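Programmed Cell Death Protein 5 Homolog (Leishmania major, PDB 6VMT) belongs to the PDCD5 family and probably binds double-stranded DNA. Local coordinates at residues R62-V66 / L91-A96. Residues are numbered along the deposited sequence; the frame is centred on the assembly and turned at random.
Sequences RSQAV and LLGQMA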
loop_
_atom_site.group_PDB
_atom_site.type_symbol
_atom_site.label_atom_id
_atom_site.label_comp_id
_atom_site.label_asym_id
_atom_site.label_seq_id
_atom_site.Cartn_x
_atom_site.Cartn_y
_atom_site.Cartn_z
ATOM N N ARG A 62 7.679 3.480 -6.046
ATOM C CA ARG A 62 7.065 3.327 -7.384
ATOM C C ARG A 62 5.927 2.324 -7.276
ATOM O O ARG A 62 4.783 2.690 -7.539
ATOM C CB ARG A 62 8.105 2.789 -8.360
ATOM C CG ARG A 62 7.656 2.853 -9.804
ATOM C CD ARG A 62 8.718 3.560 -10.602
ATOM N NE ARG A 62 9.643 2.638 -11.238
ATOM C CZ ARG A 62 10.840 2.988 -11.676
ATOM N NH1 ARG A 62 11.612 2.090 -12.264
ATOM N NH2 ARG A 62 11.250 4.238 -11.529
ATOM N N SER A 63 6.291 1.111 -6.862
ATOM C CA SER A 63 5.403 -0.043 -6.609
ATOM C C SER A 63 4.287 0.369 -5.658
ATOM O O SER A 63 3.155 -0.083 -5.847
ATOM C CB SER A 63 6.189 -1.186 -6.061
ATOM O OG SER A 63 5.413 -1.894 -5.118
ATOM N N GLN A 64 4.595 1.222 -4.694
ATOM C CA GLN A 64 3.604 1.728 -3.718
ATOM C C GLN A 64 2.645 2.697 -4.407
ATOM O O GLN A 64 1.460 2.659 -4.074
ATOM C CB GLN A 64 4.306 2.386 -2.536
ATOM C CG GLN A 64 3.415 3.342 -1.758
ATOM C CD GLN A 64 4.078 3.821 -0.492
ATOM O OE1 GLN A 64 4.749 3.061 0.205
ATOM N NE2 GLN A 64 3.886 5.094 -0.188
ATOM N N ALA A 65 3.112 3.544 -5.321
ATOM C CA ALA A 65 2.226 4.510 -6.027
ATOM C C ALA A 65 1.167 3.760 -6.853
ATOM O O ALA A 65 0.048 4.272 -7.010
ATOM C CB ALA A 65 3.028 5.461 -6.881
ATOM N N VAL A 66 1.497 2.576 -7.360
ATOM C CA VAL A 66 0.575 1.754 -8.194
ATOM C C VAL A 66 -0.493 1.148 -7.281
ATOM O O VAL A 66 -1.675 1.335 -7.570
ATOM C CB VAL A 66 1.362 0.680 -8.970
ATOM C CG1 VAL A 66 0.484 -0.470 -9.420
ATOM C CG2 VAL A 66 2.082 1.286 -10.158
ATOM N N LEU A 91 1.305 0.254 -15.655
ATOM C CA LEU A 91 1.227 1.284 -14.571
ATOM C C LEU A 91 2.629 1.563 -14.013
ATOM O O LEU A 91 2.998 2.745 -13.915
ATOM C CB LEU A 91 0.292 0.816 -13.454
ATOM C CG LEU A 91 -1.205 0.703 -13.760
ATOM C CD1 LEU A 91 -1.952 0.310 -12.510
ATOM C CD2 LEU A 91 -1.785 1.995 -14.275
ATOM N N LEU A 92 3.422 0.541 -13.697
ATOM C CA LEU A 92 4.816 0.754 -13.194
ATOM C C LEU A 92 5.651 1.618 -14.159
ATOM O O LEU A 92 6.373 2.503 -13.711
ATOM C CB LEU A 92 5.473 -0.604 -13.015
ATOM C CG LEU A 92 5.097 -1.332 -11.730
ATOM C CD1 LEU A 92 5.660 -2.729 -11.728
ATOM C CD2 LEU A 92 5.610 -0.597 -10.532
ATOM N N GLY A 93 5.554 1.401 -15.457
ATOM C CA GLY A 93 6.167 2.327 -16.419
ATOM C C GLY A 93 5.606 3.728 -16.291
ATOM O O GLY A 93 6.385 4.651 -16.276
ATOM N N GLN A 94 4.292 3.895 -16.210
ATOM C CA GLN A 94 3.665 5.237 -16.234
ATOM C C GLN A 94 4.116 6.048 -15.023
ATOM O O GLN A 94 4.190 7.274 -15.140
ATOM C CB GLN A 94 2.145 5.131 -16.207
ATOM C CG GLN A 94 1.526 4.634 -17.508
ATOM C CD GLN A 94 0.064 5.004 -17.629
ATOM O OE1 GLN A 94 -0.276 6.160 -17.873
ATOM N NE2 GLN A 94 -0.821 4.028 -17.466
ATOM N N MET A 95 4.329 5.411 -13.872
ATOM C CA MET A 95 4.683 6.161 -12.646
ATOM C C MET A 95 6.165 6.492 -12.804
ATOM O O MET A 95 6.489 7.700 -12.811
ATOM C CB MET A 95 4.388 5.419 -11.326
ATOM C CG MET A 95 2.917 4.921 -11.158
ATOM S SD MET A 95 1.534 6.142 -11.010
ATOM C CE MET A 95 0.097 5.081 -10.826
ATOM N N ALA A 96 7.015 5.489 -13.043
ATOM C CA ALA A 96 8.452 5.714 -13.341
ATOM C C ALA A 96 8.581 6.942 -14.241
ATOM O O ALA A 96 9.323 7.881 -13.948
ATOM C CB ALA A 96 9.056 4.524 -14.033
#
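In the compact helical part of this PDCD5-family protein, helix 46-75 meets helix 85-103 where Val66 packs against Leu91, Leu92 and Met95, a small worked example of apolar helix packing. The two segments run at 116° to each other, their axes 9.2 Å apart at closest approach. One methyl of Val66 does most of the touching: CG2 lies 3.8 Å from Leu91 CB and 3.9 Å from Met95 CG, and it also meets CD2 of Leu92. With CG1 anti to the backbone N (chi1 159°), the second methyl is directed at Leu91, where it meets CD1 at 4.0 Å. Leu92 extends its CD2 back to the helix opposite, 4.0 Å from Ser63 CA, while the bend of Met95 at chi2 carries its terminal CE to 3.9 Å from Ala65 O. Beyond this apolar patch the Arg62 side chain, bent at chi2 and chi3, reaches across from its helix and crosses that of Leu92 at about a right angle. Its guanidinium takes Ala96 CB over one face, offset toward the rim, with CZ 3.3 Å from that methyl. On the side turned from helix 85-103, Ser63 OG hydrogen-bonds to Leu52 O. The join between the two segments is therefore one of van der Waals contact: the aliphatic part of Arg62 extends the apolar surface, while its charge may be drawn to Glu99 through a weak, long ion pair.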